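Local coordinates for protein MFP2B (Ascaris suum, PDB 2BJR) that is thought to enhance polymerisation of the major sperm protein MSP in the amoeboid motility of Ascaris sperm, and binds a zinc ion, at residues 120-125 with 148-153; 132-135 with 140-143; 57-62 with 66-71; 47-52 with 75-80. All blocks are in the same frame, centred on the assembly; numbering follows the deposited sequence.

Interaction 1: 120-125 with 148-153. With SO4 (sulfate ion), chain E.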
loop_
_atom_site.group_PDB
_atom_site.type_symbol
_atom_site.label_atom_id
_atom_site.label_comp_id
_atom_site.label_asym_id
_atom_site.label_seq_id
_atom_site.Cartn_x
_atom_site.Cartn_y
_atom_site.Cartn_z
ATOM N N ILE A 120 -14.733 3.944 8.410
ATOM C CA ILE A 120 -14.471 3.055 9.527
ATOM C C ILE A 120 -13.793 1.784 8.995
ATOM O O ILE A 120 -14.239 1.182 8.006
ATOM C CB ILE A 120 -15.730 2.808 10.355
ATOM C CG1 ILE A 120 -15.410 2.044 11.627
ATOM C CG2 ILE A 120 -16.832 2.128 9.562
ATOM C CD1 ILE A 120 -16.593 2.077 12.629
ATOM N N LEU A 121 -12.674 1.452 9.620
ATOM C CA LEU A 121 -11.884 0.276 9.263
ATOM C C LEU A 121 -12.056 -0.833 10.278
ATOM O O LEU A 121 -11.683 -0.719 11.427
ATOM C CB LEU A 121 -10.416 0.673 9.141
ATOM C CG LEU A 121 -9.509 -0.475 8.715
ATOM C CD1 LEU A 121 -9.767 -0.960 7.296
ATOM C CD2 LEU A 121 -8.088 0.008 8.847
ATOM N N TRP A 122 -12.627 -1.930 9.813
ATOM C CA TRP A 122 -12.754 -3.159 10.563
ATOM C C TRP A 122 -11.443 -3.926 10.403
ATOM O O TRP A 122 -11.347 -4.855 9.646
ATOM C CB TRP A 122 -13.951 -3.948 10.038
ATOM C CG TRP A 122 -14.390 -5.149 10.818
ATOM C CD1 TRP A 122 -13.830 -5.675 11.957
ATOM C CD2 TRP A 122 -15.495 -5.983 10.497
ATOM N NE1 TRP A 122 -14.503 -6.812 12.334
ATOM C CE2 TRP A 122 -15.545 -7.014 11.464
ATOM C CE3 TRP A 122 -16.450 -5.973 9.474
ATOM C CZ2 TRP A 122 -16.518 -8.024 11.432
ATOM C CZ3 TRP A 122 -17.398 -6.958 9.443
ATOM C CH2 TRP A 122 -17.446 -7.962 10.425
ATOM N N SER A 123 -10.445 -3.492 11.149
ATOM C CA SER A 123 -9.074 -3.927 10.983
ATOM C C SER A 123 -8.874 -5.416 11.295
ATOM O O SER A 123 -8.048 -6.088 10.654
ATOM C CB SER A 123 -8.130 -3.073 11.892
ATOM O OG SER A 123 -8.753 -2.716 13.160
ATOM N N GLU A 124 -9.596 -5.908 12.285
ATOM C CA GLU A 124 -9.430 -7.277 12.782
ATOM C C GLU A 124 -10.408 -8.300 12.199
ATOM O O GLU A 124 -10.531 -9.394 12.734
ATOM C CB GLU A 124 -9.518 -7.284 14.307
ATOM C CG GLU A 124 -8.549 -6.336 14.984
ATOM C CD GLU A 124 -7.109 -6.634 14.640
ATOM O OE1 GLU A 124 -6.665 -7.771 14.865
ATOM O OE2 GLU A 124 -6.404 -5.734 14.136
ATOM N N ARG A 125 -11.100 -7.951 11.116
ATOM C CA ARG A 125 -12.094 -8.802 10.508
ATOM C C ARG A 125 -11.421 -10.081 10.043
ATOM O O ARG A 125 -10.349 -10.052 9.390
ATOM C CB ARG A 125 -12.724 -8.109 9.320
ATOM C CG ARG A 125 -13.801 -8.847 8.599
ATOM C CD ARG A 125 -14.276 -8.076 7.421
ATOM N NE ARG A 125 -15.161 -8.848 6.576
ATOM C CZ ARG A 125 -14.771 -9.586 5.530
ATOM N NH1 ARG A 125 -13.510 -9.675 5.144
ATOM N NH2 ARG A 125 -15.665 -10.244 4.866
ATOM N N LYS A 148 -22.523 -8.225 -1.213
ATOM C CA LYS A 148 -23.376 -8.082 -0.053
ATOM C C LYS A 148 -22.934 -6.921 0.805
ATOM O O LYS A 148 -21.844 -6.374 0.610
ATOM C CB LYS A 148 -23.350 -9.353 0.787
ATOM C CG LYS A 148 -23.848 -10.602 0.057
ATOM C CD LYS A 148 -23.884 -11.820 0.988
ATOM C CE LYS A 148 -22.655 -12.714 0.835
ATOM N NZ LYS A 148 -22.237 -13.126 -0.566
ATOM N N VAL A 149 -23.775 -6.547 1.761
ATOM C CA VAL A 149 -23.454 -5.494 2.717
ATOM C C VAL A 149 -23.535 -6.015 4.163
ATOM O O VAL A 149 -24.533 -6.616 4.542
ATOM C CB VAL A 149 -24.396 -4.299 2.542
ATOM C CG1 VAL A 149 -24.111 -3.254 3.634
ATOM C CG2 VAL A 149 -24.230 -3.721 1.134
ATOM N N ASP A 150 -22.484 -5.838 4.957
ATOM C CA ASP A 150 -22.569 -6.101 6.394
ATOM C C ASP A 150 -23.081 -4.880 7.093
ATOM O O ASP A 150 -22.797 -3.759 6.667
ATOM C CB ASP A 150 -21.216 -6.392 7.036
ATOM C CG ASP A 150 -20.461 -7.448 6.357
ATOM O OD1 ASP A 150 -21.043 -8.479 5.873
ATOM O OD2 ASP A 150 -19.215 -7.300 6.268
ATOM N N GLU A 151 -23.840 -5.078 8.166
ATOM C CA GLU A 151 -24.186 -4.010 9.070
ATOM C C GLU A 151 -23.824 -4.422 10.471
ATOM O O GLU A 151 -24.234 -5.482 10.927
ATOM C CB GLU A 151 -25.687 -3.700 9.066
ATOM C CG GLU A 151 -26.297 -3.404 7.715
ATOM C CD GLU A 151 -27.612 -2.635 7.843
ATOM O OE1 GLU A 151 -28.341 -2.777 8.856
ATOM O OE2 GLU A 151 -27.881 -1.835 6.930
ATOM N N VAL A 152 -23.079 -3.569 11.153
ATOM C CA VAL A 152 -22.586 -3.849 12.480
ATOM C C VAL A 152 -22.810 -2.609 13.334
ATOM O O VAL A 152 -22.623 -1.488 12.881
ATOM C CB VAL A 152 -21.104 -4.265 12.446
ATOM C CG1 VAL A 152 -20.617 -4.625 13.827
ATOM C CG2 VAL A 152 -20.948 -5.458 11.529
ATOM N N SER A 153 -23.247 -2.815 14.563
ATOM C CA SER A 153 -23.387 -1.708 15.492
ATOM C C SER A 153 -23.091 -2.129 16.911
ATOM O O SER A 153 -22.811 -3.311 17.186
ATOM C CB SER A 153 -24.803 -1.132 15.391
ATOM O OG SER A 153 -25.714 -2.102 15.871
HETATM S S SO4 E . -14.217 -9.477 15.013
HETATM O O1 SO4 E . -13.834 -8.064 15.116
HETATM O O2 SO4 E . -14.456 -9.754 13.612
HETATM O O3 SO4 E . -13.093 -10.263 15.570
HETATM O O4 SO4 E . -15.401 -9.694 15.809
HETATM O O HOH W 1 -17.799 -9.271 6.200
#
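W122 and D150 meet with their flat groups almost perpendicular: the indole and carboxylate planes stand 81° apart, and OD2 of D150 comes to the ring edge, near the ring plane, 3.7 Å from W122 CZ3. W122 holds CG anti to the backbone nitrogen (chi1 -171°), which sends the six-membered ring toward 148-153 and leaves the pyrrole side to a sulfate. That ion, probably from the crystallisation liquor, also sits at the indole edge in the ring plane. W122 NE1 donates to O1 over 3.1 Å at a fairly straight 162°, while its 3.2 Å bond to O2 is more bent. V152 reaches the same ring obliquely, its CG2 lying 4.4 Å from W122 CZ3. Over one indole face R125 lays its CB, 3.5 Å above the plane and offset toward the rim; the type I turn from W122 to R125 folds the chain back to make this possible. The R125 guanidinium then approaches D150 without a salt bridge, NE and OD2 being 4.4 Å apart. A water at the guanidinium edge accepts from R125 NE at 2.7 Å and lies beside D150 OD2, but so close that this second half of the bridge is doubtful in detail. Each charged group has a further partner, G128 O for R125 NH1 and H145 NE2 for D150 OD1. The two segments belong to the outermost strands, 117-122 and 148-153, of a four-stranded antiparallel sheet, and strands 130-135 and 140-145 run between them, with F143 against both W122 and D150.

Interaction 2: 132-135 with 140-143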
loop_
_atom_site.group_PDB
_atom_site.type_symbol
_atom_site.label_atom_id
_atom_site.label_comp_id
_atom_site.label_asym_id
_atom_site.label_seq_id
_atom_site.Cartn_x
_atom_site.Cartn_y
_atom_site.Cartn_z
ATOM N N GLY A 132 -15.281 0.544 5.486
ATOM C CA GLY A 132 -16.666 0.914 5.184
ATOM C C GLY A 132 -17.003 2.299 5.725
ATOM O O GLY A 132 -16.105 3.123 5.906
ATOM N N TYR A 133 -18.263 2.534 6.037
ATOM C CA TYR A 133 -18.681 3.804 6.647
ATOM C C TYR A 133 -19.626 3.619 7.756
ATOM O O TYR A 133 -20.420 2.677 7.763
ATOM C CB TYR A 133 -19.224 4.813 5.635
ATOM C CG TYR A 133 -20.698 4.677 5.278
ATOM C CD1 TYR A 133 -21.666 5.452 5.924
ATOM C CD2 TYR A 133 -21.128 3.734 4.351
ATOM C CE1 TYR A 133 -23.044 5.328 5.624
ATOM C CE2 TYR A 133 -22.523 3.602 4.052
ATOM C CZ TYR A 133 -23.449 4.423 4.696
ATOM O OH TYR A 133 -24.791 4.288 4.389
ATOM N N ALA A 134 -19.533 4.546 8.703
ATOM C CA ALA A 134 -20.456 4.614 9.810
ATOM C C ALA A 134 -21.337 5.865 9.621
ATOM O O ALA A 134 -20.883 6.902 9.129
ATOM C CB ALA A 134 -19.747 4.653 11.091
ATOM N N ASP A 135 -22.593 5.720 9.991
ATOM C CA ASP A 135 -23.574 6.827 9.903
ATOM C C ASP A 135 -23.667 7.444 11.274
ATOM O O ASP A 135 -23.966 6.782 12.274
ATOM C CB ASP A 135 -24.916 6.309 9.452
ATOM C CG ASP A 135 -25.945 7.418 9.301
ATOM O OD1 ASP A 135 -26.425 7.955 10.293
ATOM O OD2 ASP A 135 -26.338 7.792 8.220
ATOM N N ILE A 140 -24.685 2.909 12.810
ATOM C CA ILE A 140 -24.533 1.627 12.133
ATOM C C ILE A 140 -23.357 1.788 11.188
ATOM O O ILE A 140 -23.258 2.792 10.465
ATOM C CB ILE A 140 -25.786 1.251 11.357
ATOM C CG1 ILE A 140 -26.939 1.009 12.323
ATOM C CG2 ILE A 140 -25.573 0.021 10.474
ATOM C CD1 ILE A 140 -28.214 0.889 11.621
ATOM N N ALA A 141 -22.485 0.791 11.192
ATOM C CA ALA A 141 -21.406 0.658 10.219
ATOM C C ALA A 141 -21.769 -0.338 9.104
ATOM O O ALA A 141 -22.301 -1.397 9.349
ATOM C CB ALA A 141 -20.117 0.231 10.896
ATOM N N ARG A 142 -21.436 0.002 7.880
ATOM C CA ARG A 142 -21.735 -0.813 6.751
ATOM C C ARG A 142 -20.481 -1.063 5.926
ATOM O O ARG A 142 -19.699 -0.146 5.686
ATOM C CB ARG A 142 -22.699 -0.100 5.839
ATOM C CG ARG A 142 -24.086 -0.097 6.382
ATOM C CD ARG A 142 -24.984 0.715 5.477
ATOM N NE ARG A 142 -26.377 0.525 5.872
ATOM C CZ ARG A 142 -26.989 1.237 6.798
ATOM N NH1 ARG A 142 -26.349 2.189 7.441
ATOM N NH2 ARG A 142 -28.260 0.983 7.098
ATOM N N PHE A 143 -20.360 -2.296 5.463
ATOM C CA PHE A 143 -19.205 -2.762 4.700
ATOM C C PHE A 143 -19.671 -3.529 3.493
ATOM O O PHE A 143 -20.512 -4.431 3.620
ATOM C CB PHE A 143 -18.323 -3.663 5.576
ATOM C CG PHE A 143 -17.902 -3.021 6.870
ATOM C CD1 PHE A 143 -18.713 -3.095 7.994
ATOM C CD2 PHE A 143 -16.719 -2.313 6.957
ATOM C CE1 PHE A 143 -18.334 -2.492 9.170
ATOM C CE2 PHE A 143 -16.356 -1.690 8.111
ATOM C CZ PHE A 143 -17.133 -1.778 9.214
HETATM O O HOH W 2 -23.603 2.872 7.661
#
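Y133 O is gripped twice: R142 N donates to it over 2.9 Å, and a water adds a longer bond of 3.2 Å. The same water donates to I140 O at 2.8 Å and accepts from R142 NH1 at the guanidinium edge, so one solvent molecule ties two carbonyls to a side chain. I140 O also takes D135 N at 3.0 Å. Y133 and R142, a hydrogen-bonded antiparallel pair, lay their side chains side by side and pointing the same way, ring and guanidinium planes only 22° apart. Contact is made by OH of Y133 with CD of R142, 3.7 Å apart. Because Y133 CG stands between the backbone nitrogen and carbonyl carbon (chi1 85°), one ring face is turned over the water. On the other side of the sheet A134 and A141 form a non-hydrogen-bonded pair, and F143 brings CD2 within 3.5 Å of G132 N. R142 NH2 continues to a salt bridge with E151. This beta hairpin, 130-135 with 140-145, is the centre of its sheet: strand 117-122 pairs with its first arm, strand 148-153 with its second, and Y133 packs on strand 43-52.

Interaction 3: 57-62 with 66-71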
loop_
_atom_site.group_PDB
_atom_site.type_symbol
_atom_site.label_atom_id
_atom_site.label_comp_id
_atom_site.label_asym_id
_atom_site.label_seq_id
_atom_site.Cartn_x
_atom_site.Cartn_y
_atom_site.Cartn_z
ATOM N N GLU A 57 -10.432 0.571 -8.871
ATOM C CA GLU A 57 -11.690 -0.136 -8.691
ATOM C C GLU A 57 -12.176 0.277 -7.320
ATOM O O GLU A 57 -11.406 0.801 -6.497
ATOM C CB GLU A 57 -11.485 -1.637 -8.801
ATOM C CG GLU A 57 -11.224 -2.103 -10.234
ATOM C CD GLU A 57 -11.267 -3.615 -10.443
ATOM O OE1 GLU A 57 -11.722 -4.358 -9.567
ATOM O OE2 GLU A 57 -10.843 -4.080 -11.512
ATOM N N CYS A 58 -13.463 0.125 -7.043
ATOM C CA CYS A 58 -14.002 0.561 -5.789
ATOM C C CYS A 58 -15.309 -0.152 -5.433
ATOM O O CYS A 58 -15.915 -0.833 -6.269
ATOM C CB CYS A 58 -14.180 2.076 -5.774
ATOM S SG CYS A 58 -15.181 2.650 -7.195
ATOM N N SER A 59 -15.696 -0.016 -4.178
ATOM C CA SER A 59 -16.858 -0.678 -3.592
ATOM C C SER A 59 -17.517 0.186 -2.545
ATOM O O SER A 59 -16.845 0.697 -1.640
ATOM C CB SER A 59 -16.451 -2.007 -2.957
ATOM O OG SER A 59 -17.557 -2.668 -2.361
ATOM N N PHE A 60 -18.844 0.361 -2.647
ATOM C CA PHE A 60 -19.611 1.155 -1.702
ATOM C C PHE A 60 -20.896 0.363 -1.369
ATOM O O PHE A 60 -21.419 -0.315 -2.248
ATOM C CB PHE A 60 -20.012 2.524 -2.282
ATOM C CG PHE A 60 -18.858 3.434 -2.566
ATOM C CD1 PHE A 60 -18.154 3.293 -3.711
ATOM C CD2 PHE A 60 -18.413 4.339 -1.600
ATOM C CE1 PHE A 60 -17.070 4.077 -3.975
ATOM C CE2 PHE A 60 -17.340 5.157 -1.864
ATOM C CZ PHE A 60 -16.662 5.012 -3.023
ATOM N N PRO A 61 -21.341 0.411 -0.127
ATOM C CA PRO A 61 -22.620 -0.160 0.281
ATOM C C PRO A 61 -23.790 0.813 0.098
ATOM O O PRO A 61 -23.796 1.918 0.618
ATOM C CB PRO A 61 -22.413 -0.459 1.755
ATOM C CG PRO A 61 -21.323 0.445 2.208
ATOM C CD PRO A 61 -20.609 0.952 1.026
ATOM N N TYR A 62 -24.767 0.395 -0.666
ATOM C CA TYR A 62 -25.961 1.213 -0.912
ATOM C C TYR A 62 -27.132 0.324 -1.310
ATOM O O TYR A 62 -26.954 -0.573 -2.116
ATOM C CB TYR A 62 -25.678 2.165 -2.036
ATOM C CG TYR A 62 -26.847 3.033 -2.418
ATOM C CD1 TYR A 62 -27.317 4.023 -1.559
ATOM C CD2 TYR A 62 -27.515 2.828 -3.631
ATOM C CE1 TYR A 62 -28.436 4.829 -1.916
ATOM C CE2 TYR A 62 -28.614 3.602 -3.993
ATOM C CZ TYR A 62 -29.070 4.593 -3.131
ATOM O OH TYR A 62 -30.137 5.365 -3.536
ATOM N N GLU A 66 -23.750 -4.190 -3.027
ATOM C CA GLU A 66 -22.407 -3.682 -3.254
ATOM C C GLU A 66 -22.353 -3.009 -4.616
ATOM O O GLU A 66 -22.613 -3.647 -5.645
ATOM C CB GLU A 66 -21.396 -4.822 -3.188
ATOM C CG GLU A 66 -20.000 -4.323 -3.557
ATOM C CD GLU A 66 -18.946 -5.422 -3.527
ATOM O OE1 GLU A 66 -19.240 -6.565 -4.026
ATOM O OE2 GLU A 66 -17.836 -5.125 -3.055
ATOM N N LEU A 67 -22.045 -1.721 -4.655
ATOM C CA LEU A 67 -21.919 -1.013 -5.924
ATOM C C LEU A 67 -20.442 -0.862 -6.255
ATOM O O LEU A 67 -19.669 -0.324 -5.443
ATOM C CB LEU A 67 -22.489 0.385 -5.817
ATOM C CG LEU A 67 -23.958 0.665 -5.426
ATOM C CD1 LEU A 67 -24.455 1.951 -6.122
ATOM C CD2 LEU A 67 -24.877 -0.463 -5.706
ATOM N N THR A 68 -20.066 -1.311 -7.435
ATOM C CA THR A 68 -18.687 -1.300 -7.887
ATOM C C THR A 68 -18.559 -0.764 -9.271
ATOM O O THR A 68 -17.517 -0.247 -9.628
ATOM C CB THR A 68 -18.073 -2.697 -7.871
ATOM O OG1 THR A 68 -18.903 -3.614 -8.619
ATOM C CG2 THR A 68 -18.057 -3.258 -6.482
ATOM N N GLY A 69 -19.569 -0.936 -10.108
ATOM C CA GLY A 69 -19.388 -0.466 -11.480
ATOM C C GLY A 69 -19.348 1.056 -11.693
ATOM O O GLY A 69 -19.985 1.800 -10.967
ATOM N N VAL A 70 -18.640 1.505 -12.729
ATOM C CA VAL A 70 -19.015 2.747 -13.434
ATOM C C VAL A 70 -20.524 2.777 -13.709
ATOM O O VAL A 70 -21.148 3.805 -13.586
ATOM C CB VAL A 70 -18.218 2.916 -14.763
ATOM C CG1 VAL A 70 -18.913 3.856 -15.750
ATOM C CG2 VAL A 70 -16.799 3.448 -14.473
ATOM N N LYS A 71 -21.135 1.650 -14.048
ATOM C CA LYS A 71 -22.602 1.654 -14.213
ATOM C C LYS A 71 -23.414 1.795 -12.903
ATOM O O LYS A 71 -24.467 2.436 -12.892
ATOM C CB LYS A 71 -23.046 0.419 -14.987
ATOM C CG LYS A 71 -22.757 0.552 -16.467
ATOM C CD LYS A 71 -23.166 -0.716 -17.240
ATOM C CE LYS A 71 -22.460 -0.861 -18.641
ATOM N NZ LYS A 71 -23.233 -0.242 -19.783
HETATM O O HOH W 3 -14.829 -0.859 -9.450
#
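Two rings frame L67: its carbonyl oxygen lies at the edge of the F60 ring, near the ring plane, and L67 CD1 approaches the Y62 ring obliquely, 4.0 Å from Y62 CD2. F60 also meets the ring of W38, planes about 40° apart, and L73 of helix 70-73. The third flat group, the E66 carboxylate, receives S59 OG on OE2 over a short 2.6 Å, through the anti lone pair that faces away from the other oxygen. Both partners place their groups anti to the backbone nitrogen, S59 OG at chi1 179° and E66 CG likewise, with the glutamate chain extended so that its end reaches back to the serine. S59 OG and E66 OE1 are further bonded to S144 OG and G147 N. These side chains sit on a beta hairpin, strand 55-62 with edge strand 65-67, in which F60 and L67 are the hydrogen-bonded pair. L67 N donates to F60 O at 2.9 Å, and F60 N returns a bond to L67 O at 3.0 Å. Regular pairing ends after L67, although the S59 and T68 CA atoms are still 4.7 Å apart and T68 CG2 lies 3.2 Å from C58 O. The chain turns away at G69, and a water bridges C58 N (2.9 Å) and T68 O (2.8 Å). G69 takes the N-cap position of helix 70-73, where D72 OD2 accepts from both T68 N and G69 N.

Interaction 4: 47-52 with 75-80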
loop_
_atom_site.group_PDB
_atom_site.type_symbol
_atom_site.label_atom_id
_atom_site.label_comp_id
_atom_site.label_asym_id
_atom_site.label_seq_id
_atom_site.Cartn_x
_atom_site.Cartn_y
_atom_site.Cartn_z
ATOM N N GLY A 47 -16.439 4.448 1.412
ATOM C CA GLY A 47 -16.230 3.118 0.898
ATOM C C GLY A 47 -14.734 2.973 0.685
ATOM O O GLY A 47 -13.920 3.666 1.340
ATOM N N ARG A 48 -14.385 2.114 -0.247
ATOM C CA ARG A 48 -13.018 1.732 -0.456
ATOM C C ARG A 48 -12.679 1.635 -1.922
ATOM O O ARG A 48 -13.514 1.259 -2.759
ATOM C CB ARG A 48 -12.710 0.452 0.335
ATOM C CG ARG A 48 -13.414 -0.787 -0.156
ATOM C CD ARG A 48 -13.585 -1.914 0.900
ATOM N NE ARG A 48 -14.498 -2.974 0.402
ATOM C CZ ARG A 48 -14.118 -3.851 -0.486
ATOM N NH1 ARG A 48 -12.896 -3.786 -0.944
ATOM N NH2 ARG A 48 -14.936 -4.768 -0.977
ATOM N N ALA A 49 -11.435 1.981 -2.249
ATOM C CA ALA A 49 -10.897 1.816 -3.557
ATOM C C ALA A 49 -9.646 0.942 -3.476
ATOM O O ALA A 49 -9.063 0.781 -2.377
ATOM C CB ALA A 49 -10.540 3.157 -4.141
ATOM N N TRP A 50 -9.283 0.363 -4.610
ATOM C CA TRP A 50 -8.072 -0.469 -4.709
ATOM C C TRP A 50 -7.534 -0.468 -6.104
ATOM O O TRP A 50 -8.210 -0.071 -7.048
ATOM C CB TRP A 50 -8.327 -1.890 -4.229
ATOM C CG TRP A 50 -9.284 -2.713 -5.082
ATOM C CD1 TRP A 50 -8.947 -3.547 -6.102
ATOM C CD2 TRP A 50 -10.705 -2.772 -4.976
ATOM N NE1 TRP A 50 -10.071 -4.129 -6.639
ATOM C CE2 TRP A 50 -11.166 -3.672 -5.959
ATOM C CE3 TRP A 50 -11.651 -2.155 -4.139
ATOM C CZ2 TRP A 50 -12.533 -3.973 -6.144
ATOM C CZ3 TRP A 50 -13.013 -2.450 -4.329
ATOM C CH2 TRP A 50 -13.429 -3.371 -5.304
ATOM N N ASN A 51 -6.262 -0.821 -6.220
ATOM C CA ASN A 51 -5.587 -0.940 -7.468
ATOM C C ASN A 51 -5.833 -2.309 -8.125
ATOM O O ASN A 51 -5.554 -3.346 -7.516
ATOM C CB ASN A 51 -4.079 -0.811 -7.200
ATOM C CG ASN A 51 -3.229 -0.832 -8.464
ATOM O OD1 ASN A 51 -3.559 -1.483 -9.478
ATOM N ND2 ASN A 51 -2.030 -0.218 -8.346
ATOM N N ASN A 52 -6.332 -2.297 -9.355
ATOM C CA ASN A 52 -6.310 -3.487 -10.234
ATOM C C ASN A 52 -5.794 -3.094 -11.608
ATOM O O ASN A 52 -6.364 -2.247 -12.296
ATOM C CB ASN A 52 -7.720 -4.137 -10.344
ATOM C CG ASN A 52 -7.679 -5.483 -11.059
ATOM O OD1 ASN A 52 -6.629 -6.135 -11.092
ATOM N ND2 ASN A 52 -8.816 -5.909 -11.636
ATOM N N GLY A 75 -19.039 7.669 -13.469
ATOM C CA GLY A 75 -17.665 7.587 -13.948
ATOM C C GLY A 75 -16.572 7.878 -12.911
ATOM O O GLY A 75 -15.416 7.520 -13.152
ATOM N N GLN A 76 -16.933 8.526 -11.801
ATOM C CA GLN A 76 -15.945 8.981 -10.831
ATOM C C GLN A 76 -16.407 8.941 -9.374
ATOM O O GLN A 76 -17.607 9.130 -9.030
ATOM C CB GLN A 76 -15.364 10.363 -11.191
ATOM C CG GLN A 76 -16.350 11.497 -11.474
ATOM C CD GLN A 76 -16.913 11.508 -12.913
ATOM O OE1 GLN A 76 -18.060 11.936 -13.113
ATOM N NE2 GLN A 76 -16.134 11.030 -13.900
ATOM N N ILE A 77 -15.416 8.642 -8.518
ATOM C CA ILE A 77 -15.534 8.753 -7.092
ATOM C C ILE A 77 -14.463 9.713 -6.618
ATOM O O ILE A 77 -13.780 10.323 -7.439
ATOM C CB ILE A 77 -15.334 7.381 -6.418
ATOM C CG1 ILE A 77 -13.992 6.746 -6.826
ATOM C CG2 ILE A 77 -16.472 6.431 -6.770
ATOM C CD1 ILE A 77 -13.440 5.808 -5.750
ATOM N N GLN A 78 -14.348 9.866 -5.320
ATOM C CA GLN A 78 -13.227 10.628 -4.749
ATOM C C GLN A 78 -12.399 9.724 -3.840
ATOM O O GLN A 78 -12.970 8.813 -3.218
ATOM C CB GLN A 78 -13.724 11.833 -4.002
ATOM C CG GLN A 78 -14.249 12.921 -4.942
ATOM C CD GLN A 78 -15.130 13.914 -4.254
ATOM O OE1 GLN A 78 -16.239 13.578 -3.902
ATOM N NE2 GLN A 78 -14.674 15.154 -4.120
ATOM N N VAL A 79 -11.090 9.989 -3.808
ATOM C CA VAL A 79 -10.128 9.284 -2.938
ATOM C C VAL A 79 -9.468 10.286 -2.038
ATOM O O VAL A 79 -9.032 11.392 -2.475
ATOM C CB VAL A 79 -9.108 8.503 -3.773
ATOM C CG1 VAL A 79 -8.080 7.755 -2.875
ATOM C CG2 VAL A 79 -9.853 7.504 -4.651
ATOM N N LEU A 80 -9.510 10.003 -0.760
ATOM C CA LEU A 80 -8.883 10.873 0.220
ATOM C C LEU A 80 -7.409 11.057 -0.145
ATOM O O LEU A 80 -6.717 10.094 -0.523
ATOM C CB LEU A 80 -8.979 10.283 1.592
ATOM C CG LEU A 80 -8.547 11.151 2.780
ATOM C CD1 LEU A 80 -9.357 12.451 2.853
ATOM C CD2 LEU A 80 -8.756 10.337 4.037
#
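I77 reaches A49 over the intervening strand 34-40, on one face of the sheet, by its longer branch alone. Its CB, although directed toward 47-52, is still 6.8 Å from A49 CB. CG1 of I77 closes the gap to A49 CB to 5.7 Å, and CD1 of I77, the tip, makes the contact at 4.2 Å from the same A49 CB. A chi1 of 55° sets CG1 between the backbone nitrogen and carbonyl carbon, and an extended chi2 of 152° carries CD1 onward to the alanine. The shorter branch turns elsewhere: CG2 of I77 packs against the ring of F60, which belongs to strand 55-62, on the far side of strand 43-52 from strand 34-40. On the way CD1 also passes close to CB of C58. The second contact to A49 comes from V79, whose CG2 stands 4.4 Å from A49 CB. The two methyls arrive from different directions. V79 CG2 lies almost straight ahead of the alanine methyl, whereas I77 CD1 comes in more from the flank. They touch one another as well, I77 CD1 being 4.1 Å from V79 CG2, so three buried side chains close a small apolar triangle. All of it is dispersion contact, with no hydrogen bond between the segments and only 71 Å² buried. That fits the strand order: strand 34-40 runs between 43-52 and 76-81, pairing through backbone bonds such as Y34 with A49, while strand 55-62 flanks 43-52 and strand 10-15 flanks 76-81.

Overall arrangement
The four contacts form two pairs. Interactions 1 and 2 share the four-stranded sheet, their centres about 7 Å apart, with D150 N to F143 O and I120 O to G132 N joining neighbouring strands. Interactions 3 and 4 share the six-stranded sheet, about 9 Å between centres, and E57 O with W50 N links them. The sheets meet in part at P61, whose CB lies 3.8 Å from V149 CG1 and whose CG packs on Y133. Interaction 4 touches neither contact of the smaller sheet; its nearest atoms are about 5 Å from interaction 2. All four lie away from the zinc site of H86, C174, C176 and C179.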